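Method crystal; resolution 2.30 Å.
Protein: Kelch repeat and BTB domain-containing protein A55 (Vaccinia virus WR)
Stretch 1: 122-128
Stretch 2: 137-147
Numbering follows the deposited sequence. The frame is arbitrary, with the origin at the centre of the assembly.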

ATOM      1  N   ASN A 122      27.458 -22.310  -5.833  1.00 85.46           N
ATOM      2  CA  ASN A 122      26.161 -21.914  -6.386  1.00 84.47           C
ATOM      3  C   ASN A 122      26.160 -21.724  -7.905  1.00 87.14           C
ATOM      4  O   ASN A 122      25.262 -22.241  -8.571  1.00 86.32           O
ATOM      5  N   CYS A 123      27.154 -20.978  -8.443  1.00 83.37           N
ATOM      6  CA  CYS A 123      27.323 -20.624  -9.864  1.00 82.50           C
ATOM      7  C   CYS A 123      27.145 -21.794 -10.839  1.00 85.81           C
ATOM      8  O   CYS A 123      26.561 -21.609 -11.909  1.00 85.07           O
ATOM      9  N   ILE A 124      27.661 -22.979 -10.468  1.00 82.43           N
ATOM     10  CA  ILE A 124      27.592 -24.218 -11.248  1.00 82.02           C
ATOM     11  C   ILE A 124      26.123 -24.653 -11.489  1.00 85.03           C
ATOM     12  O   ILE A 124      25.801 -25.129 -12.579  1.00 84.53           O
ATOM     13  N   ASP A 125      25.239 -24.421 -10.498  1.00 81.05           N
ATOM     14  CA  ASP A 125      23.815 -24.752 -10.559  1.00 80.46           C
ATOM     15  C   ASP A 125      22.988 -23.653 -11.238  1.00 82.93           C
ATOM     16  O   ASP A 125      22.056 -23.970 -11.981  1.00 82.57           O
ATOM     17  N   PHE A 126      23.326 -22.369 -10.984  1.00 78.43           N
ATOM     18  CA  PHE A 126      22.620 -21.212 -11.542  1.00 77.59           C
ATOM     19  C   PHE A 126      22.826 -21.015 -13.052  1.00 80.35           C
ATOM     20  O   PHE A 126      22.001 -20.352 -13.684  1.00 80.02           O
ATOM     21  N   TYR A 127      23.901 -21.592 -13.630  1.00 76.12           N
ATOM     22  CA  TYR A 127      24.179 -21.496 -15.067  1.00 75.77           C
ATOM     23  C   TYR A 127      23.221 -22.374 -15.877  1.00 79.27           C
ATOM     24  O   TYR A 127      22.639 -21.891 -16.850  1.00 79.17           O
ATOM     25  N   ILE A 128      23.069 -23.659 -15.477  1.00 75.27           N
ATOM     26  CA  ILE A 128      22.181 -24.647 -16.113  1.00 75.18           C
ATOM     27  C   ILE A 128      20.717 -24.172 -16.002  1.00 78.62           C
ATOM     28  O   ILE A 128      19.924 -24.395 -16.921  1.00 78.52           O
ATOM     29  N   LYS A 137      21.086 -12.444 -18.181  1.00 74.82           N
ATOM     30  CA  LYS A 137      21.689 -11.632 -17.123  1.00 73.90           C
ATOM     31  C   LYS A 137      22.457 -12.524 -16.138  1.00 77.50           C
ATOM     32  O   LYS A 137      23.637 -12.279 -15.885  1.00 76.79           O
ATOM     33  N   ILE A 138      21.787 -13.564 -15.602  1.00 74.28           N
ATOM     34  CA  ILE A 138      22.379 -14.521 -14.664  1.00 73.85           C
ATOM     35  C   ILE A 138      23.265 -15.530 -15.426  1.00 77.91           C
ATOM     36  O   ILE A 138      24.300 -15.936 -14.893  1.00 76.99           O
ATOM     37  N   GLU A 139      22.895 -15.876 -16.685  1.00 75.33           N
ATOM     38  CA  GLU A 139      23.645 -16.801 -17.551  1.00 75.53           C
ATOM     39  C   GLU A 139      25.084 -16.342 -17.791  1.00 79.69           C
ATOM     40  O   GLU A 139      25.988 -17.175 -17.789  1.00 79.23           O
ATOM     41  N   SER A 140      25.292 -15.025 -17.976  1.00 76.55           N
ATOM     42  CA  SER A 140      26.609 -14.424 -18.188  1.00 76.37           C
ATOM     43  C   SER A 140      27.395 -14.335 -16.874  1.00 79.60           C
ATOM     44  O   SER A 140      28.598 -14.598 -16.872  1.00 79.15           O
ATOM     45  N   ALA A 141      26.712 -13.971 -15.764  1.00 75.79           N
ATOM     46  CA  ALA A 141      27.297 -13.826 -14.428  1.00 75.33           C
ATOM     47  C   ALA A 141      27.754 -15.157 -13.825  1.00 79.50           C
ATOM     48  O   ALA A 141      28.830 -15.213 -13.226  1.00 79.10           O
ATOM     49  N   SER A 142      26.939 -16.223 -13.984  1.00 76.30           N
ATOM     50  CA  SER A 142      27.243 -17.571 -13.497  1.00 76.23           C
ATOM     51  C   SER A 142      28.386 -18.175 -14.305  1.00 80.23           C
ATOM     52  O   SER A 142      29.192 -18.918 -13.751  1.00 79.92           O
ATOM     53  N   PHE A 143      28.460 -17.835 -15.612  1.00 76.99           N
ATOM     54  CA  PHE A 143      29.503 -18.269 -16.541  1.00 77.22           C
ATOM     55  C   PHE A 143      30.850 -17.679 -16.114  1.00 81.38           C
ATOM     56  O   PHE A 143      31.848 -18.401 -16.099  1.00 81.28           O
ATOM     57  N   ASN A 144      30.868 -16.378 -15.743  1.00 77.77           N
ATOM     58  CA  ASN A 144      32.064 -15.668 -15.280  1.00 77.61           C
ATOM     59  C   ASN A 144      32.560 -16.221 -13.940  1.00 81.50           C
ATOM     60  O   ASN A 144      33.771 -16.331 -13.740  1.00 81.39           O
ATOM     61  N   THR A 145      31.623 -16.583 -13.037  1.00 77.94           N
ATOM     62  CA  THR A 145      31.922 -17.139 -11.714  1.00 78.16           C
ATOM     63  C   THR A 145      32.409 -18.602 -11.838  1.00 82.38           C
ATOM     64  O   THR A 145      33.183 -19.053 -10.991  1.00 82.55           O
ATOM     65  N   ILE A 146      31.989 -19.322 -12.905  1.00 78.80           N
ATOM     66  CA  ILE A 146      32.437 -20.693 -13.186  1.00 79.00           C
ATOM     67  C   ILE A 146      33.884 -20.638 -13.695  1.00 83.41           C
ATOM     68  O   ILE A 146      34.727 -21.398 -13.218  1.00 83.45           O
ATOM     69  N   LEU A 147      34.159 -19.712 -14.636  1.00 80.00           N
ATOM     70  CA  LEU A 147      35.466 -19.488 -15.256  1.00 80.29           C
ATOM     71  C   LEU A 147      36.550 -19.045 -14.261  1.00 84.71           C
ATOM     72  O   LEU A 147      37.713 -19.404 -14.447  1.00 84.80           O
TER

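No hydrogen bond joins these two helical stretches, and the contact is instead centred on one tyrosine, Y127, lodged as a knob among E139, S142, F143 and I146. The helices run roughly antiparallel, with 145° between their N-to-C directions. Their axes come within 8.3 Å, which is close for a helix pair. The closeness shows at C123 and S142, whose CA atoms lie 4.7 Å apart. Small side chains occupy both of these positions, and the backbone itself takes part in the contact: C123 O lies 3.6 Å from S142 CB.

Y127 has the largest covered area in the contact. Its CA-to-CB bond points sideways, but the t rotamer (chi1 171°) brings the ring nearer to the second helix. The four hole residues line successive turns of that helix. Y127 CB rests 3.6 Å from I146 CD1 and 3.8 Å from S142 CB. Further out, Y127 CE1 lies 3.8 Å from F143 CD1. Y127 CE1 meets the F143 ring at its edge, near the ring plane, so the two aromatics do not lie flat on one another. F143 is also t, at chi1 -175°, and its CA-to-CB bond points sideways.

E139 also starts sideways, and its end comes nearer to the first helix. Its chi1 of -141° and chi2 of -99° both fall between wells. E139 OE2 approaches Y127 CE1 at 3.4 Å. This is a contact between a carboxylate oxygen and a ring carbon, not a hydrogen bond.

I146 is the other main apolar element. Its CA-to-CB bond points sideways, but with m at chi1 and t at chi2 its end comes nearer to the first helix. There I146 CD1 reaches the backbone, 3.5 Å from C123 O and 3.8 Å from I124 CA. The I124 side chain itself starts away from the interface. C123 points toward the second helix in the p rotamer. Its SG lies 3.7 Å from I146 CG1, while C123 CB is 3.7 Å from T145 CB. C123 thus touches S142, T145 and I146.

S142 and T145 both point toward the first helix, yet their hydroxyls are used within their own helix. Both are m rotamers, which fold the hydroxyl back onto the preceding turn. S142 OG donates to I138 O at 3.0 Å, and T145 OG1 donates to A141 O at 2.7 Å. Each serine or threonine therefore satisfies its hydroxyl without a partner across the contact. S142 OG still packs against F126, 3.5 Å from F126 CB.

F126 begins toward the second helix, but its m rotamer leads the ring away. Its contribution is therefore made near the backbone. F126 CB lies 4.3 Å from I138 CG2, and F126 O is 4.1 Å from the same methyl. I138 points toward the first helix, with chi1 m and chi2 t.

N122 and D125 make no contact here; their polar ends are hydrogen-bonded elsewhere in the structure.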

ATOM      1  CB  ASN A 122      25.638 -20.647  -5.690  1.00 85.66           C
ATOM      2  CG  ASN A 122      25.405 -20.779  -4.202  1.00111.35           C
ATOM      3  OD1 ASN A 122      24.981 -21.824  -3.689  1.00107.16           O
ATOM      4  ND2 ASN A 122      25.664 -19.706  -3.472  1.00103.77           N
ATOM      5  CB  CYS A 123      28.660 -19.925 -10.088  1.00 82.86           C
ATOM      6  SG  CYS A 123      30.108 -20.971  -9.788  1.00 87.30           S
ATOM      7  CB  ILE A 124      28.494 -25.322 -10.603  1.00 85.73           C
ATOM      8  CG1 ILE A 124      28.624 -26.566 -11.509  1.00 86.13           C
ATOM      9  CG2 ILE A 124      28.066 -25.692  -9.170  1.00 87.12           C
ATOM     10  CD1 ILE A 124      30.019 -27.146 -11.559  1.00 93.70           C
ATOM     11  CB  ASP A 125      23.279 -25.051  -9.144  1.00 82.93           C
ATOM     12  CG  ASP A 125      21.823 -25.478  -9.074  1.00 94.38           C
ATOM     13  OD1 ASP A 125      21.414 -26.344  -9.881  1.00 95.13           O
ATOM     14  OD2 ASP A 125      21.098 -24.961  -8.198  1.00100.93           O
ATOM     15  CB  PHE A 126      22.951 -19.925 -10.768  1.00 79.32           C
ATOM     16  CG  PHE A 126      22.240 -19.814  -9.440  1.00 81.27           C
ATOM     17  CD1 PHE A 126      20.883 -19.517  -9.380  1.00 84.47           C
ATOM     18  CD2 PHE A 126      22.928 -19.995  -8.247  1.00 83.85           C
ATOM     19  CE1 PHE A 126      20.223 -19.423  -8.151  1.00 85.95           C
ATOM     20  CE2 PHE A 126      22.268 -19.896  -7.017  1.00 87.35           C
ATOM     21  CZ  PHE A 126      20.921 -19.608  -6.977  1.00 85.54           C
ATOM     22  CB  TYR A 127      25.651 -21.830 -15.380  1.00 76.89           C
ATOM     23  CG  TYR A 127      25.962 -21.959 -16.858  1.00 78.96           C
ATOM     24  CD1 TYR A 127      26.172 -20.835 -17.650  1.00 81.09           C
ATOM     25  CD2 TYR A 127      26.059 -23.211 -17.461  1.00 80.04           C
ATOM     26  CE1 TYR A 127      26.451 -20.949 -19.012  1.00 82.45           C
ATOM     27  CE2 TYR A 127      26.330 -23.338 -18.823  1.00 81.55           C
ATOM     28  CZ  TYR A 127      26.532 -22.204 -19.594  1.00 89.09           C
ATOM     29  OH  TYR A 127      26.811 -22.326 -20.934  1.00 90.69           O
ATOM     30  CB  ILE A 128      22.409 -26.082 -15.530  1.00 78.17           C
ATOM     31  CG1 ILE A 128      23.918 -26.443 -15.482  1.00 78.43           C
ATOM     32  CG2 ILE A 128      21.617 -27.146 -16.315  1.00 79.23           C
ATOM     33  CD1 ILE A 128      24.311 -27.522 -14.458  1.00 85.31           C
ATOM     34  CB  LYS A 137      20.610 -10.807 -16.397  1.00 76.40           C
ATOM     35  CG  LYS A 137      21.159  -9.732 -15.470  1.00 88.94           C
ATOM     36  CD  LYS A 137      20.047  -9.056 -14.687  1.00 98.60           C
ATOM     37  CE  LYS A 137      20.587  -8.022 -13.733  1.00108.35           C
ATOM     38  NZ  LYS A 137      19.500  -7.376 -12.952  1.00117.27           N
ATOM     39  CB  ILE A 138      21.295 -15.166 -13.740  1.00 77.10           C
ATOM     40  CG1 ILE A 138      20.655 -14.085 -12.829  1.00 77.60           C
ATOM     41  CG2 ILE A 138      21.859 -16.328 -12.888  1.00 77.79           C
ATOM     42  CD1 ILE A 138      19.291 -14.424 -12.243  1.00 85.46           C
ATOM     43  CB  GLU A 139      22.923 -17.018 -18.889  1.00 77.81           C
ATOM     44  CG  GLU A 139      22.990 -18.450 -19.394  1.00 89.14           C
ATOM     45  CD  GLU A 139      24.040 -18.767 -20.444  1.00111.30           C
ATOM     46  OE1 GLU A 139      24.963 -17.946 -20.652  1.00107.82           O
ATOM     47  OE2 GLU A 139      23.939 -19.853 -21.060  1.00105.80           O
ATOM     48  CB  SER A 140      26.477 -13.042 -18.819  1.00 80.22           C
ATOM     49  OG  SER A 140      25.859 -13.108 -20.094  1.00 89.96           O
ATOM     50  CB  ALA A 141      26.314 -13.135 -13.499  1.00 75.98           C
ATOM     51  CB  SER A 142      26.011 -18.468 -13.581  1.00 79.88           C
ATOM     52  OG  SER A 142      24.947 -17.960 -12.793  1.00 88.75           O
ATOM     53  CB  PHE A 143      29.148 -17.839 -17.975  1.00 79.47           C
ATOM     54  CG  PHE A 143      30.077 -18.316 -19.065  1.00 81.66           C
ATOM     55  CD1 PHE A 143      29.928 -19.579 -19.626  1.00 85.21           C
ATOM     56  CD2 PHE A 143      31.068 -17.483 -19.570  1.00 84.11           C
ATOM     57  CE1 PHE A 143      30.776 -20.013 -20.648  1.00 86.85           C
ATOM     58  CE2 PHE A 143      31.918 -17.918 -20.591  1.00 87.69           C
ATOM     59  CZ  PHE A 143      31.766 -19.181 -21.123  1.00 86.22           C
ATOM     60  CB  ASN A 144      31.803 -14.158 -15.175  1.00 77.93           C
ATOM     61  CG  ASN A 144      31.538 -13.460 -16.490  1.00100.46           C
ATOM     62  OD1 ASN A 144      32.166 -13.733 -17.521  1.00 95.10           O
ATOM     63  ND2 ASN A 144      30.603 -12.522 -16.475  1.00 92.16           N
ATOM     64  CB  THR A 145      30.742 -16.928 -10.748  1.00 85.97           C
ATOM     65  OG1 THR A 145      30.239 -15.602 -10.914  1.00 85.89           O
ATOM     66  CG2 THR A 145      31.130 -17.128  -9.285  1.00 84.99           C
ATOM     67  CB  ILE A 146      31.467 -21.446 -14.153  1.00 81.92           C
ATOM     68  CG1 ILE A 146      30.288 -22.050 -13.367  1.00 82.31           C
ATOM     69  CG2 ILE A 146      32.180 -22.539 -14.987  1.00 82.93           C
ATOM     70  CD1 ILE A 146      29.057 -22.340 -14.190  1.00 89.85           C
ATOM     71  CB  LEU A 147      35.335 -18.492 -16.425  1.00 80.25           C
ATOM     72  CG  LEU A 147      35.327 -19.083 -17.846  1.00 85.29           C
ATOM     73  CD1 LEU A 147      34.062 -19.883 -18.128  1.00 85.35           C
ATOM     74  CD2 LEU A 147      35.451 -17.990 -18.882  1.00 87.99           C
TER